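Local coordinates for protein choline kinase (Cryptosporidium parvum, PDB 3MES) that probably transfers the gamma-phosphate of ATP to choline or ethanolamine, and binds ADP and magnesium, at residues P63-I68 with V89-E94; E123-R128 with P189-K194; Y129-N132 with N138-A141; S131-A136 with S183-F188; V171-G176 with L338-Q343. All blocks are in the same frame, centred on the assembly; numbering follows the deposited sequence.

Interaction 1 (P63-I68 with V89-E94)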
# COMPACT_ATOMS: atom_id res chain seq x y z
N PRO B 63 -22.40 18.99 -3.38
CA PRO B 63 -22.47 19.63 -2.08
C PRO B 63 -21.40 20.71 -1.91
O PRO B 63 -20.22 20.44 -2.13
CB PRO B 63 -22.21 18.48 -1.11
CG PRO B 63 -22.70 17.27 -1.83
CD PRO B 63 -22.42 17.52 -3.28
N GLY B 64 -21.82 21.91 -1.52
CA GLY B 64 -20.89 23.01 -1.27
C GLY B 64 -20.70 23.94 -2.45
O GLY B 64 -20.24 25.07 -2.29
N TRP B 65 -21.05 23.46 -3.64
CA TRP B 65 -20.83 24.21 -4.88
C TRP B 65 -21.98 25.17 -5.17
O TRP B 65 -21.85 26.07 -6.00
CB TRP B 65 -20.66 23.25 -6.06
CG TRP B 65 -19.34 22.54 -6.09
CD1 TRP B 65 -18.67 22.00 -5.03
CD2 TRP B 65 -18.54 22.28 -7.25
NE1 TRP B 65 -17.50 21.43 -5.46
CE2 TRP B 65 -17.39 21.58 -6.82
CE3 TRP B 65 -18.68 22.56 -8.61
CZ2 TRP B 65 -16.39 21.17 -7.69
CZ3 TRP B 65 -17.69 22.15 -9.48
CH2 TRP B 65 -16.56 21.46 -9.02
N LYS B 66 -23.10 24.97 -4.49
CA LYS B 66 -24.30 25.77 -4.74
C LYS B 66 -24.01 27.27 -4.87
O LYS B 66 -24.42 27.90 -5.84
CB LYS B 66 -25.33 25.53 -3.63
CG LYS B 66 -26.72 26.08 -3.94
CD LYS B 66 -27.39 25.29 -5.06
CE LYS B 66 -28.84 25.71 -5.24
NZ LYS B 66 -29.54 24.90 -6.28
N GLU B 67 -23.30 27.83 -3.90
CA GLU B 67 -23.11 29.27 -3.84
C GLU B 67 -21.84 29.78 -4.53
O GLU B 67 -21.59 30.98 -4.57
CB GLU B 67 -23.13 29.76 -2.38
CG GLU B 67 -24.52 29.78 -1.77
CD GLU B 67 -25.49 30.61 -2.59
OE1 GLU B 67 -25.21 31.81 -2.79
OE2 GLU B 67 -26.53 30.06 -3.03
N ILE B 68 -21.05 28.87 -5.07
CA ILE B 68 -19.79 29.24 -5.71
C ILE B 68 -20.02 29.93 -7.05
O ILE B 68 -20.74 29.42 -7.91
CB ILE B 68 -18.87 28.02 -5.92
CG1 ILE B 68 -18.53 27.38 -4.57
CG2 ILE B 68 -17.61 28.42 -6.67
CD1 ILE B 68 -17.65 26.14 -4.68
N VAL B 89 -13.58 19.19 -13.73
CA VAL B 89 -14.15 20.44 -13.26
C VAL B 89 -13.56 20.81 -11.90
O VAL B 89 -13.83 20.15 -10.90
CB VAL B 89 -15.68 20.35 -13.14
CG1 VAL B 89 -16.26 21.71 -12.77
CG2 VAL B 89 -16.28 19.85 -14.45
N SER B 90 -12.76 21.87 -11.88
CA SER B 90 -12.06 22.26 -10.66
C SER B 90 -12.52 23.62 -10.14
O SER B 90 -13.05 24.44 -10.88
CB SER B 90 -10.55 22.30 -10.92
OG SER B 90 -10.09 21.09 -11.49
N ILE B 91 -12.31 23.83 -8.84
CA ILE B 91 -12.46 25.14 -8.24
C ILE B 91 -11.07 25.76 -8.16
O ILE B 91 -10.18 25.22 -7.51
CB ILE B 91 -13.06 25.06 -6.83
CG1 ILE B 91 -14.41 24.34 -6.88
CG2 ILE B 91 -13.21 26.45 -6.24
CD1 ILE B 91 -15.43 24.99 -7.79
N VAL B 92 -10.88 26.89 -8.83
CA VAL B 92 -9.55 27.49 -8.96
C VAL B 92 -9.21 28.48 -7.85
O VAL B 92 -8.08 28.96 -7.76
CB VAL B 92 -9.38 28.19 -10.33
CG1 VAL B 92 -9.31 27.17 -11.45
CG2 VAL B 92 -10.52 29.18 -10.56
N ASN B 93 -10.19 28.78 -6.99
CA ASN B 93 -9.96 29.67 -5.86
C ASN B 93 -9.71 28.88 -4.57
O ASN B 93 -10.56 28.11 -4.14
CB ASN B 93 -11.14 30.62 -5.67
CG ASN B 93 -10.98 31.51 -4.44
OD1 ASN B 93 -11.82 32.37 -4.17
ND2 ASN B 93 -9.90 31.31 -3.70
N GLU B 94 -8.54 29.10 -3.96
CA GLU B 94 -8.18 28.40 -2.74
C GLU B 94 -9.01 28.88 -1.55
O GLU B 94 -9.26 28.12 -0.61
CB GLU B 94 -6.69 28.56 -2.44
CG GLU B 94 -5.78 28.03 -3.54
CD GLU B 94 -4.32 28.28 -3.25
OE1 GLU B 94 -4.02 29.13 -2.38
OE2 GLU B 94 -3.46 27.64 -3.90
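Trp65 lays the six-membered half of its indole against Ile91, and Val89 meets the outer end of the same ring. Ile91 turns CG1 beside its own backbone N (chi1 -57°) and bends again at chi2 (-58°), which folds CD1 over the indole. Ile91 CD1 ends 3.8 Å from the centroid of the Trp65 six-membered ring and only 6° off the normal, a CH-pi contact over the face. CG1 of Ile91 follows across the same face, 3.8 Å from Trp65 CZ2. At the rim, CG1 of Val89, the branch anti to its backbone N, packs 3.6 Å from Trp65 CZ3, while the carbonyl O of Val89 lies in the ring plane, 3.6 Å from Trp65 CH2. The broad indole therefore suits a place where it must meet two residues on one side of a strand. Its polar atom is not wasted, since Trp65 NE1 is hydrogen-bonded to the backbone O of His102.

Ile68 meets Ile91 tip to tip, the two CD1 methyls 4.0 Å apart. A type I turn from Trp65 to Ile68, closed by Ile68 N to Trp65 O, brings both apolar side chains round to face the strand. Ile105, Cys58 and Ile54 extend this apolar cluster, in which the loop after helix 51-61 is pinned to strand 85-91 of the five-stranded antiparallel sheet in the kinase-like N-terminal lobe.

Interaction 2 (E123-R128 with P189-K194)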
# COMPACT_ATOMS: atom_id res chain seq x y z
N GLU B 123 -22.49 -2.72 -17.54
CA GLU B 123 -21.30 -1.99 -17.14
C GLU B 123 -21.61 -0.91 -16.11
O GLU B 123 -20.87 -0.72 -15.15
CB GLU B 123 -20.60 -1.36 -18.35
CG GLU B 123 -19.39 -0.51 -17.97
CD GLU B 123 -18.94 0.41 -19.09
OE1 GLU B 123 -19.57 0.41 -20.17
OE2 GLU B 123 -17.96 1.15 -18.88
N LEU B 124 -22.71 -0.19 -16.32
CA LEU B 124 -23.12 0.86 -15.39
C LEU B 124 -23.56 0.25 -14.07
O LEU B 124 -23.27 0.79 -13.00
CB LEU B 124 -24.25 1.69 -15.99
CG LEU B 124 -24.75 2.84 -15.10
CD1 LEU B 124 -23.61 3.78 -14.75
CD2 LEU B 124 -25.88 3.60 -15.78
N ASP B 125 -24.26 -0.87 -14.16
CA ASP B 125 -24.75 -1.57 -12.98
C ASP B 125 -23.59 -1.98 -12.08
O ASP B 125 -23.65 -1.82 -10.86
CB ASP B 125 -25.56 -2.79 -13.40
CG ASP B 125 -26.23 -3.47 -12.22
OD1 ASP B 125 -26.52 -2.79 -11.22
OD2 ASP B 125 -26.46 -4.70 -12.30
N VAL B 126 -22.54 -2.52 -12.69
CA VAL B 126 -21.37 -2.97 -11.95
C VAL B 126 -20.61 -1.80 -11.33
O VAL B 126 -20.19 -1.86 -10.17
CB VAL B 126 -20.40 -3.77 -12.84
CG1 VAL B 126 -19.07 -3.97 -12.15
CG2 VAL B 126 -21.02 -5.11 -13.22
N PHE B 127 -20.43 -0.73 -12.10
CA PHE B 127 -19.71 0.44 -11.61
C PHE B 127 -20.38 1.06 -10.38
O PHE B 127 -19.70 1.42 -9.42
CB PHE B 127 -19.57 1.49 -12.71
CG PHE B 127 -18.75 2.69 -12.30
CD1 PHE B 127 -17.37 2.63 -12.30
CD2 PHE B 127 -19.37 3.87 -11.91
CE1 PHE B 127 -16.61 3.73 -11.92
CE2 PHE B 127 -18.62 4.97 -11.53
CZ PHE B 127 -17.24 4.90 -11.53
N ARG B 128 -21.70 1.17 -10.42
CA ARG B 128 -22.43 1.77 -9.30
C ARG B 128 -22.22 1.00 -8.00
O ARG B 128 -22.13 1.60 -6.93
CB ARG B 128 -23.93 1.90 -9.62
CG ARG B 128 -24.27 3.09 -10.50
CD ARG B 128 -25.76 3.39 -10.48
NE ARG B 128 -26.50 2.52 -11.38
CZ ARG B 128 -27.08 2.93 -12.51
NH1 ARG B 128 -27.74 2.07 -13.27
NH2 ARG B 128 -27.00 4.20 -12.88
N PRO B 189 -24.13 -8.15 -5.43
CA PRO B 189 -25.26 -8.37 -6.32
C PRO B 189 -25.31 -9.80 -6.85
O PRO B 189 -24.35 -10.28 -7.45
CB PRO B 189 -25.00 -7.38 -7.45
CG PRO B 189 -24.23 -6.28 -6.81
CD PRO B 189 -23.35 -6.96 -5.81
N SER B 190 -26.44 -10.47 -6.62
CA SER B 190 -26.61 -11.85 -7.06
C SER B 190 -26.82 -11.91 -8.56
O SER B 190 -26.56 -12.94 -9.19
CB SER B 190 -27.80 -12.48 -6.33
OG SER B 190 -28.09 -13.77 -6.85
N ARG B 191 -27.28 -10.80 -9.13
CA ARG B 191 -27.62 -10.74 -10.55
C ARG B 191 -26.40 -10.71 -11.46
O ARG B 191 -26.52 -10.90 -12.67
CB ARG B 191 -28.52 -9.54 -10.83
CG ARG B 191 -27.86 -8.19 -10.59
CD ARG B 191 -28.89 -7.08 -10.49
NE ARG B 191 -28.27 -5.78 -10.25
CZ ARG B 191 -27.86 -5.37 -9.05
NH1 ARG B 191 -28.00 -6.15 -7.99
NH2 ARG B 191 -27.31 -4.17 -8.92
N PHE B 192 -25.23 -10.45 -10.88
CA PHE B 192 -23.99 -10.49 -11.65
C PHE B 192 -23.61 -11.93 -11.98
O PHE B 192 -23.64 -12.80 -11.10
CB PHE B 192 -22.85 -9.80 -10.91
CG PHE B 192 -23.06 -8.32 -10.71
CD1 PHE B 192 -23.75 -7.57 -11.65
CD2 PHE B 192 -22.55 -7.68 -9.59
CE1 PHE B 192 -23.93 -6.22 -11.47
CE2 PHE B 192 -22.73 -6.32 -9.41
CZ PHE B 192 -23.43 -5.59 -10.35
N ASP B 193 -23.26 -12.17 -13.23
CA ASP B 193 -22.91 -13.51 -13.69
C ASP B 193 -21.87 -14.14 -12.77
O ASP B 193 -20.84 -13.54 -12.48
CB ASP B 193 -22.39 -13.46 -15.13
CG ASP B 193 -21.97 -14.82 -15.64
OD1 ASP B 193 -22.33 -15.84 -15.02
OD2 ASP B 193 -21.26 -14.87 -16.68
N LYS B 194 -22.14 -15.36 -12.32
CA LYS B 194 -21.22 -16.07 -11.44
C LYS B 194 -20.21 -16.90 -12.23
O LYS B 194 -19.33 -17.54 -11.65
CB LYS B 194 -21.99 -16.96 -10.46
CG LYS B 194 -22.86 -16.19 -9.47
CD LYS B 194 -23.58 -17.14 -8.52
CE LYS B 194 -24.25 -16.38 -7.39
NZ LYS B 194 -25.35 -15.49 -7.87
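Asp125 and Arg191 form the charged part of the contact, a side-on salt bridge in which NE and NH2 of the arginine each take a separate carboxylate oxygen. Arg191 NH2 donates to Asp125 OD1 at 2.8 Å, nearly straight at 162° and close to the guanidinium plane. The second bond, Arg191 NE to Asp125 OD2 at 2.9 Å, is more bent (133°), its acceptor tilted from the guanidinium plane; the two planes are turned 35° apart. Both oxygens use their syn lone pairs. Arginine fits here because its chain is extended from CG to NE and spans the distance from the loop to the helix, where two bonds fix the rotation of the carboxylate.

The partners belong to helix 120-132, which lies beside the sheet of the N-terminal lobe as the equivalent helix does in kinase-like folds, and to the loop joining helix 165-179 to helix 198-214. A type I turn from Pro189 to Phe192 presents Arg191 and Phe192 together to the helix.

Apolar contact lies beneath the ion pair. Val126 sets CG2 beside its backbone N, and this methyl sits over one face of the Phe192 ring, 4.0 Å from the centroid, toward the rim. The branched valine offers a compact methyl to a flat ring, and both residues are buried. Phe192 CE1 also comes 3.1 Å from Asp125 OD2, so this oxygen touches both the guanidinium and the ring.

Interaction 3 (Y129-N132 with N138-A141)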
# COMPACT_ATOMS: atom_id res chain seq x y z
N TYR B 129 -22.14 -0.32 -8.10
CA TYR B 129 -21.88 -1.15 -6.94
C TYR B 129 -20.47 -0.89 -6.40
O TYR B 129 -20.29 -0.57 -5.23
CB TYR B 129 -22.04 -2.63 -7.28
CG TYR B 129 -21.67 -3.56 -6.14
CD1 TYR B 129 -22.40 -3.57 -4.97
CD2 TYR B 129 -20.58 -4.42 -6.25
CE1 TYR B 129 -22.07 -4.41 -3.92
CE2 TYR B 129 -20.24 -5.27 -5.21
CZ TYR B 129 -20.99 -5.25 -4.05
OH TYR B 129 -20.65 -6.09 -3.01
N LEU B 130 -19.48 -1.04 -7.28
CA LEU B 130 -18.09 -0.80 -6.91
C LEU B 130 -17.93 0.59 -6.31
O LEU B 130 -17.14 0.79 -5.38
CB LEU B 130 -17.20 -0.96 -8.14
CG LEU B 130 -17.22 -2.36 -8.76
CD1 LEU B 130 -16.36 -2.41 -10.02
CD2 LEU B 130 -16.77 -3.41 -7.75
N SER B 131 -18.67 1.55 -6.86
CA SER B 131 -18.66 2.91 -6.34
C SER B 131 -19.22 2.93 -4.93
O SER B 131 -18.70 3.61 -4.05
CB SER B 131 -19.48 3.83 -7.25
OG SER B 131 -19.36 5.19 -6.86
N ASN B 132 -20.28 2.15 -4.71
CA ASN B 132 -20.97 2.12 -3.42
C ASN B 132 -20.20 1.44 -2.29
O ASN B 132 -20.33 1.83 -1.13
CB ASN B 132 -22.36 1.49 -3.56
CG ASN B 132 -23.43 2.52 -3.88
OD1 ASN B 132 -24.22 2.35 -4.81
ND2 ASN B 132 -23.47 3.59 -3.10
N ASN B 138 -16.04 7.57 -6.12
CA ASN B 138 -17.36 7.88 -5.60
C ASN B 138 -18.26 8.59 -6.62
O ASN B 138 -17.79 9.46 -7.35
CB ASN B 138 -17.25 8.72 -4.33
CG ASN B 138 -18.56 8.81 -3.57
OD1 ASN B 138 -18.90 9.85 -3.00
ND2 ASN B 138 -19.31 7.71 -3.56
N ILE B 139 -19.53 8.21 -6.65
CA ILE B 139 -20.51 8.88 -7.49
C ILE B 139 -21.19 10.00 -6.70
O ILE B 139 -21.80 9.75 -5.67
CB ILE B 139 -21.60 7.91 -8.00
CG1 ILE B 139 -21.02 6.89 -8.96
CG2 ILE B 139 -22.73 8.68 -8.67
CD1 ILE B 139 -22.02 5.83 -9.39
N ILE B 140 -21.07 11.22 -7.19
CA ILE B 140 -21.67 12.36 -6.52
C ILE B 140 -23.07 12.65 -7.07
O ILE B 140 -23.98 13.02 -6.32
CB ILE B 140 -20.78 13.61 -6.65
CG1 ILE B 140 -19.41 13.34 -6.02
CG2 ILE B 140 -21.45 14.82 -6.00
CD1 ILE B 140 -18.37 14.39 -6.34
N ALA B 141 -23.23 12.49 -8.38
CA ALA B 141 -24.53 12.64 -9.02
C ALA B 141 -24.65 11.65 -10.17
O ALA B 141 -23.71 11.46 -10.94
CB ALA B 141 -24.72 14.06 -9.52
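A tight helix-to-strand connection beside the adenine-nucleotide site is where Ser131 meets Asn138 and Ile139: helix 120-132 ends, the chain turns back, and strand 139-143 starts out against the side of the helix. Ser131 and Asn138 are the closest pair along the two backbones, their CA atoms 5.2 Å apart, so there is room for little more than a small side chain between them. Serine meets that need. Its OG points anti to the backbone N (chi1 -173°), which carries it off the helix toward the incoming strand. There Ser131 OG is hydrogen-bonded to the backbone O of Pro137 and lies 3.0 Å from Ile139 N, so the hydroxyl sits among the backbone polar atoms at the start of the strand. Ser131 OG also approaches Asn138 CA, at 3.6 Å.

Ile139 supplies the apolar half. CG1 and CD1 of Ile139 run along the serine, CG1 3.2 Å from Ser131 OG and 3.8 Å from Ser131 CB, while CD1 stands 3.9 Å from that same CB. A long branched side chain is apt here, because beyond the serine it continues along the helix to Phe127 and Arg128.

Asn138 starts away from the helix, but its amide end comes back near it, ND2 4.2 Å from Ser131 OG; its backbone N is hydrogen-bonded to OE1 of Glu150, a residue of the ADP site. Strand 139-143 is an edge strand of the five-stranded sheet, paired with strand 146-150; a classic beta bulge at Ile140 and Ala141, opposite Ile148, lies where the chain turns a corner soon after the strand begins.

Interaction 4 (S131-A136 with S183-F188)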
# COMPACT_ATOMS: atom_id res chain seq x y z
N SER B 131 -18.67 1.55 -6.86
CA SER B 131 -18.66 2.91 -6.34
C SER B 131 -19.22 2.93 -4.93
O SER B 131 -18.70 3.61 -4.05
CB SER B 131 -19.48 3.83 -7.25
OG SER B 131 -19.36 5.19 -6.86
N ASN B 132 -20.28 2.15 -4.71
CA ASN B 132 -20.97 2.12 -3.42
C ASN B 132 -20.20 1.44 -2.29
O ASN B 132 -20.33 1.83 -1.13
CB ASN B 132 -22.36 1.49 -3.56
CG ASN B 132 -23.43 2.52 -3.88
OD1 ASN B 132 -24.22 2.35 -4.81
ND2 ASN B 132 -23.47 3.59 -3.10
N ILE B 133 -19.41 0.42 -2.61
CA ILE B 133 -18.56 -0.21 -1.60
C ILE B 133 -17.18 0.44 -1.58
O ILE B 133 -16.23 -0.11 -1.03
CB ILE B 133 -18.43 -1.74 -1.79
CG1 ILE B 133 -17.75 -2.06 -3.13
CG2 ILE B 133 -19.79 -2.41 -1.69
CD1 ILE B 133 -17.57 -3.54 -3.37
N ASN B 134 -17.09 1.61 -2.20
CA ASN B 134 -15.93 2.49 -2.06
C ASN B 134 -14.64 2.01 -2.71
O ASN B 134 -13.55 2.47 -2.35
CB ASN B 134 -15.70 2.79 -0.58
CG ASN B 134 -16.84 3.58 0.03
OD1 ASN B 134 -17.22 3.35 1.18
ND2 ASN B 134 -17.40 4.50 -0.74
N ILE B 135 -14.75 1.11 -3.68
CA ILE B 135 -13.58 0.70 -4.45
C ILE B 135 -13.38 1.63 -5.64
O ILE B 135 -12.32 2.24 -5.80
CB ILE B 135 -13.68 -0.76 -4.93
CG1 ILE B 135 -13.48 -1.71 -3.75
CG2 ILE B 135 -12.66 -1.02 -6.02
CD1 ILE B 135 -13.64 -3.17 -4.10
N ALA B 136 -14.41 1.75 -6.48
CA ALA B 136 -14.38 2.68 -7.60
C ALA B 136 -14.59 4.11 -7.12
O ALA B 136 -15.05 4.33 -6.00
CB ALA B 136 -15.43 2.30 -8.63
N SER B 183 -17.20 -13.21 -2.59
CA SER B 183 -17.30 -14.32 -1.64
C SER B 183 -17.30 -13.85 -0.20
O SER B 183 -17.69 -14.59 0.70
CB SER B 183 -16.17 -15.33 -1.87
OG SER B 183 -14.91 -14.79 -1.49
N LYS B 184 -16.87 -12.61 0.03
CA LYS B 184 -16.81 -12.08 1.38
C LYS B 184 -17.68 -10.84 1.58
O LYS B 184 -17.42 -10.03 2.47
CB LYS B 184 -15.36 -11.77 1.77
CG LYS B 184 -14.47 -13.00 1.83
CD LYS B 184 -13.06 -12.64 2.28
CE LYS B 184 -12.21 -13.89 2.48
NZ LYS B 184 -10.81 -13.55 2.85
N ARG B 185 -18.72 -10.71 0.77
CA ARG B 185 -19.64 -9.58 0.91
C ARG B 185 -21.10 -10.01 0.78
O ARG B 185 -21.51 -10.56 -0.24
CB ARG B 185 -19.32 -8.48 -0.11
CG ARG B 185 -18.00 -7.77 0.13
CD ARG B 185 -17.95 -6.44 -0.60
NE ARG B 185 -18.83 -5.45 0.02
CZ ARG B 185 -18.42 -4.52 0.88
NH1 ARG B 185 -17.13 -4.45 1.22
NH2 ARG B 185 -19.28 -3.66 1.40
N ALA B 186 -21.87 -9.75 1.82
CA ALA B 186 -23.29 -10.10 1.82
C ALA B 186 -24.06 -9.27 0.80
O ALA B 186 -25.08 -9.72 0.26
CB ALA B 186 -23.88 -9.93 3.21
N ASP B 187 -23.57 -8.07 0.52
CA ASP B 187 -24.27 -7.14 -0.38
C ASP B 187 -23.88 -7.32 -1.84
O ASP B 187 -24.26 -6.52 -2.69
CB ASP B 187 -24.03 -5.70 0.05
CG ASP B 187 -22.56 -5.32 -0.02
OD1 ASP B 187 -21.77 -6.12 -0.55
OD2 ASP B 187 -22.21 -4.22 0.45
N PHE B 188 -23.11 -8.36 -2.13
CA PHE B 188 -22.69 -8.60 -3.50
C PHE B 188 -23.89 -8.95 -4.38
O PHE B 188 -24.59 -9.93 -4.12
CB PHE B 188 -21.62 -9.70 -3.58
CG PHE B 188 -21.04 -9.88 -4.95
CD1 PHE B 188 -20.15 -8.96 -5.47
CD2 PHE B 188 -21.39 -10.98 -5.72
CE1 PHE B 188 -19.62 -9.12 -6.74
CE2 PHE B 188 -20.86 -11.15 -6.99
CZ PHE B 188 -19.97 -10.22 -7.50
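Helix 120-132 stops in a Schellman motif, with Asn134 as the C-prime residue at positive phi, Asn134 N bonded to Ser131 O and Ile135 N to Leu130 O, and facing this end Arg185 to Phe188 make a type I turn. Ile133, the first residue to leave the helical path, points at that turn. Its CG1 lies between the backbone N and the carbonyl carbon (chi1 63°), and CG2 is placed beside the N. From there the CG2 methyl and CB lie over one face of the Arg185 guanidinium: Ile133 CG2 is 3.4 Å from Arg185 NH2, and CB stands above the centre of the group. Ile133 CD1, on the other branch, touches the stem, 4.0 Å from Arg185 CD. A beta-branched residue suits this spot because its two arms can meet both the flat head and the aliphatic stem of the arginine.

Asp187, two residues on in the same turn, fixes the orientation of the Arg185 guanidinium. Arg185 NE donates to Asp187 OD1 and Arg185 NH2 to Asp187 OD2, each at 3.1 Å and nearly straight, with the carboxylate at the guanidinium's edge. The bend of the arginine at chi3 (72°) brings its head round to meet it. Asp187 OD1 accepts a further bond from Tyr129 OH of the helix. Asn134 packs on Gln278 of the second subunit.

The chemistry thus divides by direction: the in-plane edge of the guanidinium is spent on the carboxylate and its face on isoleucine, so the polar tie to the helix comes from Tyr129 and Ile133 adds only apolar contact.

Interaction 5 (V171-G176 with L338-Q343)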
# COMPACT_ATOMS: atom_id res chain seq x y z
N VAL B 171 -0.18 -3.06 -5.72
CA VAL B 171 -1.22 -3.42 -6.67
C VAL B 171 -1.78 -4.81 -6.37
O VAL B 171 -2.99 -5.02 -6.38
CB VAL B 171 -0.72 -3.34 -8.13
CG1 VAL B 171 0.76 -3.65 -8.20
CG2 VAL B 171 -1.53 -4.28 -9.02
N ALA B 172 -0.89 -5.77 -6.08
CA ALA B 172 -1.31 -7.12 -5.73
C ALA B 172 -2.23 -7.10 -4.52
O ALA B 172 -3.15 -7.91 -4.41
CB ALA B 172 -0.10 -8.02 -5.48
N LYS B 173 -1.97 -6.17 -3.61
CA LYS B 173 -2.80 -6.03 -2.41
C LYS B 173 -4.18 -5.49 -2.77
O LYS B 173 -5.19 -5.95 -2.24
CB LYS B 173 -2.12 -5.09 -1.40
CG LYS B 173 -2.88 -4.97 -0.09
CD LYS B 173 -2.90 -3.54 0.40
CE LYS B 173 -3.61 -2.65 -0.61
NZ LYS B 173 -3.65 -1.23 -0.16
N ASN B 174 -4.20 -4.50 -3.66
CA ASN B 174 -5.45 -3.89 -4.12
C ASN B 174 -6.29 -4.86 -4.95
O ASN B 174 -7.50 -4.97 -4.75
CB ASN B 174 -5.16 -2.62 -4.93
CG ASN B 174 -4.49 -1.55 -4.10
OD1 ASN B 174 -3.76 -0.71 -4.63
ND2 ASN B 174 -4.74 -1.57 -2.80
N MET B 175 -5.64 -5.55 -5.88
CA MET B 175 -6.32 -6.56 -6.69
C MET B 175 -6.97 -7.61 -5.79
O MET B 175 -8.11 -8.02 -6.03
CB MET B 175 -5.35 -7.22 -7.67
CG MET B 175 -6.00 -8.22 -8.61
SD MET B 175 -4.83 -9.05 -9.71
CE MET B 175 -4.35 -7.71 -10.79
N GLY B 176 -6.25 -8.02 -4.75
CA GLY B 176 -6.77 -9.00 -3.80
C GLY B 176 -8.01 -8.52 -3.07
O GLY B 176 -8.96 -9.29 -2.88
N LEU B 338 -2.21 -13.50 -2.03
CA LEU B 338 -2.83 -14.56 -1.23
C LEU B 338 -2.93 -14.17 0.24
O LEU B 338 -3.91 -14.51 0.91
CB LEU B 338 -2.05 -15.86 -1.37
CG LEU B 338 -2.15 -16.53 -2.75
CD1 LEU B 338 -1.18 -17.70 -2.85
CD2 LEU B 338 -3.58 -16.98 -3.01
N SER B 339 -1.92 -13.47 0.75
CA SER B 339 -1.96 -12.98 2.11
C SER B 339 -3.19 -12.10 2.29
O SER B 339 -3.82 -12.10 3.34
CB SER B 339 -0.69 -12.19 2.45
OG SER B 339 0.46 -13.02 2.38
N GLN B 340 -3.54 -11.38 1.23
CA GLN B 340 -4.69 -10.48 1.25
C GLN B 340 -6.00 -11.24 1.11
O GLN B 340 -6.93 -11.04 1.89
CB GLN B 340 -4.55 -9.42 0.15
CG GLN B 340 -5.80 -8.57 -0.08
CD GLN B 340 -6.09 -7.61 1.05
OE1 GLN B 340 -6.65 -7.99 2.08
NE2 GLN B 340 -5.71 -6.35 0.86
N THR B 341 -6.09 -12.12 0.11
CA THR B 341 -7.33 -12.86 -0.14
C THR B 341 -7.61 -13.89 0.96
O THR B 341 -8.76 -14.09 1.34
CB THR B 341 -7.33 -13.56 -1.52
OG1 THR B 341 -6.32 -14.58 -1.55
CG2 THR B 341 -7.08 -12.56 -2.63
N LEU B 342 -6.55 -14.52 1.46
CA LEU B 342 -6.70 -15.56 2.47
C LEU B 342 -6.56 -15.02 3.89
O LEU B 342 -6.96 -15.67 4.85
CB LEU B 342 -5.69 -16.69 2.23
CG LEU B 342 -5.86 -17.49 0.94
CD1 LEU B 342 -4.72 -18.48 0.75
CD2 LEU B 342 -7.20 -18.22 0.93
N GLN B 343 -5.99 -13.83 4.02
CA GLN B 343 -5.78 -13.23 5.34
C GLN B 343 -4.87 -14.09 6.22
O GLN B 343 -5.10 -14.22 7.42
CB GLN B 343 -7.11 -12.98 6.04
CG GLN B 343 -7.93 -11.85 5.43
CD GLN B 343 -7.24 -10.50 5.59
OE1 GLN B 343 -6.76 -10.16 6.67
NE2 GLN B 343 -7.19 -9.74 4.51
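Gln340 reaches across to helix 165-179 and lays its side chain over the backbone from Lys173 to Gly176. With CG anti to the backbone N (chi1 170°) the chain reaches out from its helix, and a bend at chi2 turns the amide to the Lys173 carbonyl. Gln340 NE2 donates to the carbonyl O of Lys173 at 3.2 Å, with an angle of 151° at the hydrogen; it comes from above the carbonyl plane and not along a lone pair. Glutamine is well suited to this, since its methylenes pack on the neighbouring backbone while its amide donates a hydrogen bond to a carbonyl of a helix it does not belong to.

Gly176 makes that approach possible. Gln340 CG rests 3.7 Å from Gly176 C, and Thr341 CG2 is 3.8 Å from Gly176 CA, a spacing that leaves no room for a side chain on that face. The CA atoms of Gly176 and Thr341 are accordingly only 5.3 Å apart. Helices 165-179 and 327-342 run nearly in the same direction here, their segment axes 24° apart and 8.3 Å at closest approach, within the helical C-terminal lobe of the kinase fold.

Lys173 contributes through its stem: Lys173 CG lies 3.3 Å from Gln340 NE2, whereas the bends at chi2 and chi3 lead the ammonium away from the other helix. A long lysine chain thus gives aliphatic contact near the backbone and carries its charge outward, where NZ makes a weak, long ion pair with Glu170 of the second subunit. His166 of that subunit packs on Gln340.

Overall arrangement
Interactions 1, 2, 3 and 5 are partly buried; interaction 4 is a surface contact. Interaction 1 stands apart, far out on the N-terminal lobe and mainly apolar, though its Pro63 touches Ile140 of interaction 3. Interactions 2, 3 and 4 share helix 120-132: the second joins a turn of it to the 189-194 loop through an ion pair above buried apolar contact, the third ties its end to the sheet around a hydroxyl, and the fourth packs that end on an arginine. Tyr129 OH to Asp187 OD1 connects 3 with 4. Interaction 5, between helices, depends on glycine and an amide; Lys184 NZ to Thr341 O links it to interaction 4, and both touch the second subunit.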